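Long-range contact in outer membrane protein Omp121 (Bacteroides thetaiotaomicron, PDB 5FQ8), which probably imports nutrients across the outer membrane as a TonB-dependent receptor, a beta barrel closed by an internal plug domain: residues Ala287-Tyr293 / Tyr316-Ala322. Sequence-based numbering, arbitrary orientation.
Sequences ADSYDKY and YQKNNFA. With CA (calcium ion), chain M.
Y290 and N319 pair across the strands as a non-hydrogen-bonded antiparallel pair, and their side chains lie side by side, pointing the same way, with ring and amide planes 51° apart. CD1 of the Y290 ring lies 3.6 Å from ND2 of N319. The ring gets there because CG is anti to the backbone N (chi1 176°), which brings its end nearer the partner strand, beside the N319 amide; there CE1 also meets CB of Q317, the two side chains crossing obliquely. Q317, its CG between the backbone N and the carbonyl carbon (chi1 72°) and its chain extended beyond, reaches along its own strand to donate from NE2 to OD1 of N319, holding that amide beside the tyrosine ring. With an alanine in place of N319, NE2 of Q317 would probably lose this acceptor and the Y290 ring the amide that flanks it. On this face, K292, its chain fully extended, gives NZ to the carbonyl oxygens of S58, N131 and I133, tying barrel to plug. The other face carries Y293 and Y316, side by side as an oblique pair: CD2 of Y316 sits near the plane of the Y293 ring at its edge, 3.6 Å from CD1 of Y293. Farther along, CB of S289 packs at 3.7 Å against OD1 of N320. Paired backbone bonds at S289–N320, D291–K318 and Y293–Y316 set the register. Where the ladder ends, OD2 of D288 binds calcium at 2.2 Å, a site completed by D280, G281, I283 and T285. The two segments form the open end of the hairpin of strands 289-303 and 306-320 in the barrel wall, flanked by strands 268-280 and 376-394; F126 of the plug-domain strand 125-128 touches N319 and F321, and R455 of a second subunit packs on Y316.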
ATOM      1  N   ALA B 287      20.245  -9.235  12.347  1.00 23.98           N
ATOM      2  CA  ALA B 287      19.174  -9.693  11.475  1.00 23.66           C
ATOM      3  C   ALA B 287      18.588 -11.024  11.928  1.00 23.55           C
ATOM      4  O   ALA B 287      17.410 -11.275  11.665  1.00 23.36           O
ATOM      5  CB  ALA B 287      19.675  -9.781  10.042  1.00 23.53           C
ATOM      6  N   ASP B 288      19.379 -11.886  12.592  1.00 24.19           N
ATOM      7  CA  ASP B 288      18.864 -13.099  13.241  1.00 26.11           C
ATOM      8  C   ASP B 288      18.396 -12.721  14.624  1.00 36.29           C
ATOM      9  O   ASP B 288      19.149 -12.790  15.583  1.00 42.17           O
ATOM     10  CB  ASP B 288      19.908 -14.197  13.398  1.00 29.44           C
ATOM     11  CG  ASP B 288      21.170 -13.905  12.704  1.00 43.65           C
ATOM     12  OD1 ASP B 288      21.184 -14.208  11.518  1.00 51.04           O
ATOM     13  OD2 ASP B 288      22.134 -13.411  13.327  1.00 24.18           O
ATOM     14  N   SER B 289      17.156 -12.345  14.759  1.00 23.78           N
ATOM     15  CA  SER B 289      16.711 -11.973  16.081  1.00 24.01           C
ATOM     16  C   SER B 289      15.401 -12.655  16.387  1.00 23.92           C
ATOM     17  O   SER B 289      14.575 -12.877  15.508  1.00 23.67           O
ATOM     18  CB  SER B 289      16.598 -10.480  16.214  1.00 36.03           C
ATOM     19  OG  SER B 289      17.888  -9.930  16.323  1.00 34.74           O
ATOM     20  N   TYR B 290      15.248 -13.011  17.645  1.00 26.36           N
ATOM     21  CA  TYR B 290      14.013 -13.568  18.146  1.00 26.30           C
ATOM     22  C   TYR B 290      13.967 -13.171  19.599  1.00 30.01           C
ATOM     23  O   TYR B 290      14.910 -13.454  20.338  1.00 28.15           O
ATOM     24  CB  TYR B 290      13.989 -15.070  17.972  1.00 24.10           C
ATOM     25  CG  TYR B 290      12.812 -15.791  18.541  1.00 24.16           C
ATOM     26  CD1 TYR B 290      11.532 -15.474  18.179  1.00 24.02           C
ATOM     27  CD2 TYR B 290      12.996 -16.840  19.405  1.00 24.38           C
ATOM     28  CE1 TYR B 290      10.469 -16.172  18.684  1.00 24.12           C
ATOM     29  CE2 TYR B 290      11.947 -17.537  19.905  1.00 24.48           C
ATOM     30  CZ  TYR B 290      10.691 -17.206  19.549  1.00 24.34           C
ATOM     31  OH  TYR B 290       9.660 -17.925  20.076  1.00 24.48           O
ATOM     32  N   ASP B 291      12.930 -12.442  19.970  1.00 24.57           N
ATOM     33  CA  ASP B 291      12.628 -12.146  21.352  1.00 24.93           C
ATOM     34  C   ASP B 291      11.312 -12.821  21.669  1.00 24.93           C
ATOM     35  O   ASP B 291      10.322 -12.590  20.982  1.00 24.73           O
ATOM     36  CB  ASP B 291      12.543 -10.642  21.576  1.00 25.07           C
ATOM     37  CG  ASP B 291      13.824  -9.946  21.255  1.00 31.16           C
ATOM     38  OD1 ASP B 291      14.883 -10.531  21.523  1.00 31.23           O
ATOM     39  OD2 ASP B 291      13.789  -8.814  20.731  1.00 33.34           O
ATOM     40  N   LYS B 292      11.309 -13.694  22.661  1.00 25.77           N
ATOM     41  CA  LYS B 292      10.084 -14.314  23.125  1.00 25.27           C
ATOM     42  C   LYS B 292       9.813 -13.828  24.538  1.00 25.69           C
ATOM     43  O   LYS B 292      10.739 -13.720  25.342  1.00 25.97           O
ATOM     44  CB  LYS B 292      10.196 -15.825  23.058  1.00 25.24           C
ATOM     45  CG  LYS B 292       8.950 -16.569  23.427  1.00 25.35           C
ATOM     46  CD  LYS B 292       9.217 -18.037  23.564  1.00 25.42           C
ATOM     47  CE  LYS B 292       7.941 -18.789  23.773  1.00 25.53           C
ATOM     48  NZ  LYS B 292       8.164 -20.224  23.972  1.00 25.67           N
ATOM     49  N   TYR B 293       8.563 -13.464  24.810  1.00 26.38           N
ATOM     50  CA  TYR B 293       8.083 -13.146  26.152  1.00 28.08           C
ATOM     51  C   TYR B 293       6.745 -13.836  26.346  1.00 28.34           C
ATOM     52  O   TYR B 293       5.872 -13.736  25.487  1.00 33.29           O
ATOM     53  CB  TYR B 293       7.891 -11.648  26.379  1.00 26.37           C
ATOM     54  CG  TYR B 293       9.121 -10.772  26.422  1.00 26.44           C
ATOM     55  CD1 TYR B 293       9.622 -10.204  25.271  1.00 35.24           C
ATOM     56  CD2 TYR B 293       9.739 -10.459  27.617  1.00 26.88           C
ATOM     57  CE1 TYR B 293      10.723  -9.387  25.295  1.00 43.96           C
ATOM     58  CE2 TYR B 293      10.843  -9.640  27.651  1.00 35.41           C
ATOM     59  CZ  TYR B 293      11.331  -9.108  26.483  1.00 51.12           C
ATOM     60  OH  TYR B 293      12.432  -8.289  26.484  1.00 73.55           O
ATOM     61  N   TYR B 316       4.325 -12.750  23.400  1.00 31.50           N
ATOM     62  CA  TYR B 316       4.916 -11.759  22.524  1.00 26.08           C
ATOM     63  C   TYR B 316       6.039 -12.390  21.725  1.00 27.77           C
ATOM     64  O   TYR B 316       6.716 -13.294  22.206  1.00 27.34           O
ATOM     65  CB  TYR B 316       5.467 -10.604  23.309  1.00 25.52           C
ATOM     66  CG  TYR B 316       6.213  -9.604  22.484  1.00 27.26           C
ATOM     67  CD1 TYR B 316       5.544  -8.548  21.876  1.00 32.98           C
ATOM     68  CD2 TYR B 316       7.578  -9.695  22.320  1.00 27.39           C
ATOM     69  CE1 TYR B 316       6.216  -7.623  21.124  1.00 25.13           C
ATOM     70  CE2 TYR B 316       8.261  -8.773  21.566  1.00 28.19           C
ATOM     71  CZ  TYR B 316       7.573  -7.740  20.970  1.00 25.06           C
ATOM     72  OH  TYR B 316       8.257  -6.821  20.220  1.00 24.96           O
ATOM     73  N   GLN B 317       6.248 -11.905  20.505  1.00 35.87           N
ATOM     74  CA  GLN B 317       7.472 -12.255  19.806  1.00 24.43           C
ATOM     75  C   GLN B 317       7.875 -11.127  18.883  1.00 24.26           C
ATOM     76  O   GLN B 317       7.030 -10.427  18.341  1.00 24.18           O
ATOM     77  CB  GLN B 317       7.331 -13.562  19.031  1.00 24.21           C
ATOM     78  CG  GLN B 317       6.484 -13.526  17.808  1.00 23.95           C
ATOM     79  CD  GLN B 317       6.329 -14.901  17.217  1.00 23.81           C
ATOM     80  OE1 GLN B 317       5.557 -15.715  17.710  1.00 23.96           O
ATOM     81  NE2 GLN B 317       7.076 -15.174  16.166  1.00 23.58           N
ATOM     82  N   LYS B 318       9.177 -10.934  18.738  1.00 24.23           N
ATOM     83  CA  LYS B 318       9.712 -10.082  17.689  1.00 24.05           C
ATOM     84  C   LYS B 318      10.749 -10.876  16.920  1.00 23.86           C
ATOM     85  O   LYS B 318      11.853 -11.097  17.412  1.00 27.19           O
ATOM     86  CB  LYS B 318      10.319  -8.800  18.239  1.00 24.30           C
ATOM     87  CG  LYS B 318      10.190  -7.639  17.270  1.00 24.19           C
ATOM     88  CD  LYS B 318      11.064  -6.478  17.632  1.00 24.43           C
ATOM     89  CE  LYS B 318      12.368  -6.569  16.896  1.00 49.18           C
ATOM     90  NZ  LYS B 318      13.368  -5.599  17.397  1.00 47.17           N
ATOM     91  N   ASN B 319      10.400 -11.281  15.715  1.00 23.58           N
ATOM     92  CA  ASN B 319      11.329 -11.925  14.806  1.00 23.40           C
ATOM     93  C   ASN B 319      11.927 -10.918  13.841  1.00 23.31           C
ATOM     94  O   ASN B 319      11.240 -10.023  13.355  1.00 23.26           O
ATOM     95  CB  ASN B 319      10.629 -13.015  14.002  1.00 23.20           C
ATOM     96  CG  ASN B 319       9.920 -14.015  14.869  1.00 23.32           C
ATOM     97  OD1 ASN B 319       9.014 -13.677  15.608  1.00 23.46           O
ATOM     98  ND2 ASN B 319      10.316 -15.262  14.762  1.00 23.30           N
ATOM     99  N   ASN B 320      13.211 -11.072  13.579  1.00 23.32           N
ATOM    100  CA  ASN B 320      13.899 -10.456  12.456  1.00 23.22           C
ATOM    101  C   ASN B 320      14.603 -11.576  11.716  1.00 23.09           C
ATOM    102  O   ASN B 320      15.134 -12.492  12.341  1.00 26.75           O
ATOM    103  CB  ASN B 320      14.919  -9.413  12.890  1.00 23.44           C
ATOM    104  CG  ASN B 320      14.294  -8.213  13.542  1.00 23.61           C
ATOM    105  OD1 ASN B 320      14.088  -8.196  14.745  1.00 32.67           O
ATOM    106  ND2 ASN B 320      14.011  -7.192  12.761  1.00 23.57           N
ATOM    107  N   PHE B 321      14.615 -11.509  10.398  1.00 41.16           N
ATOM    108  CA  PHE B 321      15.064 -12.638   9.603  1.00 22.81           C
ATOM    109  C   PHE B 321      16.057 -12.156   8.568  1.00 36.86           C
ATOM    110  O   PHE B 321      15.900 -11.064   8.022  1.00 32.04           O
ATOM    111  CB  PHE B 321      13.886 -13.304   8.942  1.00 22.63           C
ATOM    112  CG  PHE B 321      14.113 -14.727   8.566  1.00 22.59           C
ATOM    113  CD1 PHE B 321      14.945 -15.054   7.526  1.00 22.55           C
ATOM    114  CD2 PHE B 321      13.459 -15.739   9.233  1.00 27.06           C
ATOM    115  CE1 PHE B 321      15.140 -16.358   7.170  1.00 22.55           C
ATOM    116  CE2 PHE B 321      13.652 -17.041   8.882  1.00 28.70           C
ATOM    117  CZ  PHE B 321      14.487 -17.353   7.845  1.00 24.88           C
ATOM    118  N   ALA B 322      17.095 -12.954   8.328  1.00 22.85           N
ATOM    119  CA  ALA B 322      18.020 -12.691   7.232  1.00 22.86           C
ATOM    120  C   ALA B 322      17.458 -13.410   6.012  1.00 22.68           C
ATOM    121  O   ALA B 322      17.605 -14.623   5.851  1.00 25.53           O
ATOM    122  CB  ALA B 322      19.429 -13.142   7.586  1.00 23.05           C
TER
HETATM  123 CA    CA M1987      23.489 -12.092  14.428  1.00107.24          CA